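Local coordinates for putative peptidase (Clostridium acetobutylicum, PDB 3K9T), which probably takes part in the biosynthesis of modified polysaccharides, and is not expected to cleave peptides although it carries a zinc-binding aminopeptidase-like domain, at residues I9-S12 with S13-G16; Y173-G176 with E177-E181. All coordinates share one frame; numbering follows the deposited sequence.

In the fold
Both contacts are local turns in the aminopeptidase-like part of the chain. Contact 1 comes first, where helix 5-10 passes into helix 12-26, and both helices pack on the late helix 336-355. The chain then makes strand 52-57 and the insert before it returns as strand 166-174. Contact 2 closes the loop between that strand and strand 181-187, passing over the start of strand 219-225 in the mixed sheet. The two contacts lie in series, neither nesting nor crossing, with centres about 25 Å apart and nearest atoms about 15 Å apart. The zinc ligands His190 and Asp196 follow contact 2 in the chain, but both contacts lie away from the metal site.

Contact 1. Residues I9-S12 with S13-G16; sequences IQNS and SETG
Ser12 O receives the amide of Gly16 at 2.7 Å from its N, a bond that closes the first turn of helix 12-26. Together with the bond from Thr15 N to Asn11 O (3.1 Å, N-H...O 165°), it begins the i to i+4 pattern of the new helix. Asn11 occupies the kink: it is the first residue after helix 5-10 to give up helical backbone angles, and it is the N-cap of the next helix.

The Asn11 side chain makes no direct capping bond. Water stands in for it, donating to Asn11 OD1 at 2.9 Å and accepting the amide of Glu14 at 3.1 Å from its N, so a first-turn N-H is satisfied through solvent. The other end of the amide group is also used. With CG anti to the backbone N (chi1 -161°), the Asn11 amide is turned toward Glu14, and ND2 donates to Glu14 OE2 at 2.9 Å. The oxygen lies almost in the amide plane, whereas ND2 approaches it from above the carboxylate; the two planes stand 87° apart. Glu14, extended beyond CG, brings its carboxylate up to the Asn11 amide, and the bonds at OD1 and ND2 should together limit rotation of that amide.

Behind the turn, Ile9 and Thr15 face helix 336-355, meeting Leu347 and Tyr343 respectively. The buried Ser12 hydroxyl turns back toward the preceding helix, where OG makes a weak 3.2 Å bond to Ile9 O, an oxygen that also accepts from Ser12 N.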
loop_
_atom_site.group_PDB
_atom_site.type_symbol
_atom_site.label_atom_id
_atom_site.label_comp_id
_atom_site.label_asym_id
_atom_site.label_seq_id
_atom_site.Cartn_x
_atom_site.Cartn_y
_atom_site.Cartn_z
ATOM N N ILE A 9 29.445 0.379 -22.029
ATOM C CA ILE A 9 28.019 0.382 -22.295
ATOM C C ILE A 9 27.813 0.864 -23.729
ATOM O O ILE A 9 27.046 0.257 -24.484
ATOM C CB ILE A 9 27.231 1.252 -21.294
ATOM C CG1 ILE A 9 27.280 0.620 -19.902
ATOM C CG2 ILE A 9 25.812 1.402 -21.751
ATOM C CD1 ILE A 9 26.854 1.554 -18.735
ATOM N N GLN A 10 28.530 1.914 -24.132
ATOM C CA GLN A 10 28.372 2.455 -25.494
ATOM C C GLN A 10 28.821 1.504 -26.593
ATOM O O GLN A 10 28.373 1.635 -27.725
ATOM C CB GLN A 10 29.105 3.774 -25.644
ATOM C CG GLN A 10 28.414 4.952 -24.921
ATOM C CD GLN A 10 29.403 6.059 -24.484
ATOM O OE1 GLN A 10 30.575 6.081 -24.895
ATOM N NE2 GLN A 10 28.933 6.956 -23.622
ATOM N N ASN A 11 29.691 0.545 -26.284
ATOM C CA ASN A 11 30.147 -0.402 -27.304
ATOM C C ASN A 11 29.497 -1.781 -27.190
ATOM O O ASN A 11 29.999 -2.797 -27.713
ATOM C CB ASN A 11 31.667 -0.554 -27.249
ATOM C CG ASN A 11 32.213 -1.128 -28.520
ATOM O OD1 ASN A 11 31.741 -0.790 -29.610
ATOM N ND2 ASN A 11 33.180 -2.025 -28.403
ATOM N N SER A 12 28.350 -1.799 -26.539
ATOM C CA SER A 12 27.712 -3.047 -26.163
ATOM C C SER A 12 27.244 -3.870 -27.360
ATOM O O SER A 12 27.215 -5.102 -27.287
ATOM C CB SER A 12 26.575 -2.784 -25.181
ATOM O OG SER A 12 25.513 -2.177 -25.850
ATOM N N SER A 13 26.903 -3.198 -28.452
ATOM C CA SER A 13 26.549 -3.901 -29.648
ATOM C C SER A 13 27.672 -4.809 -30.098
ATOM O O SER A 13 27.464 -5.996 -30.329
ATOM C CB SER A 13 26.248 -2.935 -30.772
ATOM O OG SER A 13 26.432 -3.608 -32.001
ATOM N N GLU A 14 28.861 -4.248 -30.249
ATOM C CA GLU A 14 30.016 -5.046 -30.607
ATOM C C GLU A 14 30.277 -6.163 -29.564
ATOM O O GLU A 14 30.542 -7.307 -29.923
ATOM C CB GLU A 14 31.217 -4.118 -30.732
ATOM C CG GLU A 14 32.543 -4.780 -31.110
ATOM C CD GLU A 14 33.680 -3.769 -31.143
ATOM O OE1 GLU A 14 33.705 -2.885 -32.036
ATOM O OE2 GLU A 14 34.543 -3.862 -30.250
ATOM N N THR A 15 30.193 -5.839 -28.275
ATOM C CA THR A 15 30.408 -6.855 -27.235
ATOM C C THR A 15 29.349 -7.970 -27.281
ATOM O O THR A 15 29.668 -9.115 -27.009
ATOM C CB THR A 15 30.444 -6.219 -25.841
ATOM O OG1 THR A 15 31.396 -5.145 -25.876
ATOM C CG2 THR A 15 30.810 -7.253 -24.745
ATOM N N GLY A 16 28.097 -7.643 -27.627
ATOM C CA GLY A 16 27.059 -8.676 -27.771
ATOM C C GLY A 16 27.494 -9.739 -28.792
ATOM O O GLY A 16 27.264 -10.954 -28.645
HETATM O O HOH W 1 26.965 -0.106 -29.685
HETATM O O HOH W 2 29.100 -1.244 -30.809
#

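Contact 2. Residues Y173-G176 with E177-E181; sequences YIRG and ELEEE
The backbone leaves strand 166-174 after Ile174, bends through Gly176 and Glu177, and returns in the opposite direction to enter strand 181-187 at Glu181. It is not a tight hairpin: the CA atoms of Tyr173 and Glu181 are 9.5 Å apart, a gap of two strand spacings, filled by strand 219-225 between them.

Arg175 closes the outer side of the bend. CG lies anti to the backbone N and the chain folds at chi2 (38°), which carries the guanidinium over the loop. There NH1 lies 2.5 Å from Gly176 O, close enough that the exact placement of the group is doubtful, though the angle fits a hydrogen bond. NH1 also makes a weak 3.2 Å bond to Glu177 O at the edge of the guanidinium, so that two consecutive carbonyls face the same nitrogen, while the backbone N of Glu179 lies over one face of the group. The Glu179 carboxylate, turned 46° from the guanidinium, adds only a long salt bridge, NH2 to OE2 at 3.9 Å.

On the inner side, a water ties three groups. It accepts from Tyr173 OH at 2.6 Å and donates both to Glu179 O and, at 2.6 Å, to Glu181 OE1. The carboxylate of Glu181 also passes obliquely by the Tyr173 ring, with OE1 3.7 Å from CE1.

Ser219, at the start of strand 219-225, fills the mouth of the loop, its hydroxyl bonded to Gly176 N, Leu178 O and Tyr173 OH. Salt bridges from Glu181 to Arg221 on that strand and from Glu177 to Lys215, in the loop following helix 194-211, complete the setting at this end of the mixed sheet.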
loop_
_atom_site.group_PDB
_atom_site.type_symbol
_atom_site.label_atom_id
_atom_site.label_comp_id
_atom_site.label_asym_id
_atom_site.label_seq_id
_atom_site.Cartn_x
_atom_site.Cartn_y
_atom_site.Cartn_z
ATOM N N TYR A 173 38.062 -13.358 -8.543
ATOM C CA TYR A 173 37.863 -12.317 -7.528
ATOM C C TYR A 173 38.602 -11.035 -7.879
ATOM O O TYR A 173 39.773 -11.076 -8.145
ATOM C CB TYR A 173 38.403 -12.794 -6.200
ATOM C CG TYR A 173 38.233 -11.813 -5.084
ATOM C CD1 TYR A 173 36.976 -11.560 -4.550
ATOM C CD2 TYR A 173 39.324 -11.132 -4.553
ATOM C CE1 TYR A 173 36.811 -10.675 -3.533
ATOM C CE2 TYR A 173 39.161 -10.221 -3.514
ATOM C CZ TYR A 173 37.913 -10.007 -3.022
ATOM O OH TYR A 173 37.737 -9.127 -2.004
ATOM N N ILE A 174 37.893 -9.915 -7.900
ATOM C CA ILE A 174 38.462 -8.600 -8.096
ATOM C C ILE A 174 38.373 -7.889 -6.747
ATOM O O ILE A 174 37.272 -7.741 -6.185
ATOM C CB ILE A 174 37.666 -7.783 -9.123
ATOM C CG1 ILE A 174 37.683 -8.460 -10.488
ATOM C CG2 ILE A 174 38.203 -6.362 -9.245
ATOM C CD1 ILE A 174 36.795 -7.766 -11.518
ATOM N N ARG A 175 39.533 -7.492 -6.222
ATOM C CA ARG A 175 39.614 -6.703 -4.978
ATOM C C ARG A 175 39.304 -5.216 -5.229
ATOM O O ARG A 175 39.946 -4.554 -6.053
ATOM C CB ARG A 175 41.016 -6.833 -4.331
ATOM C CG ARG A 175 41.168 -6.206 -2.943
ATOM C CD ARG A 175 39.872 -6.415 -2.090
ATOM N NE ARG A 175 40.093 -6.362 -0.643
ATOM C CZ ARG A 175 39.967 -5.278 0.121
ATOM N NH1 ARG A 175 39.604 -4.110 -0.394
ATOM N NH2 ARG A 175 40.216 -5.363 1.423
ATOM N N GLY A 176 38.321 -4.695 -4.517
ATOM C CA GLY A 176 37.992 -3.277 -4.609
ATOM C C GLY A 176 38.597 -2.497 -3.456
ATOM O O GLY A 176 39.378 -3.039 -2.683
ATOM N N GLU A 177 38.250 -1.221 -3.346
ATOM C CA GLU A 177 38.706 -0.422 -2.217
ATOM C C GLU A 177 38.224 -1.059 -0.955
ATOM O O GLU A 177 38.942 -1.040 0.024
ATOM C CB GLU A 177 38.185 1.028 -2.258
ATOM C CG GLU A 177 38.714 1.863 -3.426
ATOM C CD GLU A 177 40.235 1.753 -3.581
ATOM O OE1 GLU A 177 40.961 2.237 -2.667
ATOM O OE2 GLU A 177 40.700 1.179 -4.609
ATOM N N LEU A 178 37.015 -1.630 -0.994
ATOM C CA LEU A 178 36.389 -2.261 0.147
ATOM C C LEU A 178 36.255 -3.750 -0.008
ATOM O O LEU A 178 36.130 -4.244 -1.118
ATOM C CB LEU A 178 34.989 -1.692 0.326
ATOM C CG LEU A 178 34.826 -0.187 0.556
ATOM C CD1 LEU A 178 33.367 0.027 0.838
ATOM C CD2 LEU A 178 35.698 0.387 1.730
ATOM N N GLU A 179 36.241 -4.453 1.122
ATOM C CA GLU A 179 35.997 -5.889 1.173
ATOM C C GLU A 179 34.543 -6.251 0.918
ATOM O O GLU A 179 34.234 -7.414 0.646
ATOM C CB GLU A 179 36.345 -6.460 2.549
ATOM C CG GLU A 179 37.834 -6.561 2.831
ATOM C CD GLU A 179 38.173 -7.240 4.177
ATOM O OE1 GLU A 179 37.646 -8.353 4.456
ATOM O OE2 GLU A 179 39.003 -6.651 4.928
ATOM N N GLU A 180 33.633 -5.294 1.055
ATOM C CA GLU A 180 32.238 -5.596 0.789
ATOM C C GLU A 180 32.163 -6.040 -0.643
ATOM O O GLU A 180 32.820 -5.483 -1.520
ATOM C CB GLU A 180 31.354 -4.412 1.050
ATOM C CG GLU A 180 31.128 -4.200 2.511
ATOM C CD GLU A 180 30.838 -2.767 2.824
ATOM O OE1 GLU A 180 29.735 -2.285 2.446
ATOM O OE2 GLU A 180 31.738 -2.143 3.443
ATOM N N GLU A 181 31.354 -7.052 -0.867
ATOM C CA GLU A 181 31.474 -7.827 -2.048
ATOM C C GLU A 181 30.150 -7.948 -2.775
ATOM O O GLU A 181 29.092 -8.094 -2.144
ATOM C CB GLU A 181 31.949 -9.199 -1.594
ATOM C CG GLU A 181 32.477 -10.069 -2.647
ATOM C CD GLU A 181 33.003 -11.366 -2.081
ATOM O OE1 GLU A 181 33.934 -11.340 -1.241
ATOM O OE2 GLU A 181 32.503 -12.423 -2.513
HETATM O O HOH W 3 35.553 -9.361 -0.589
#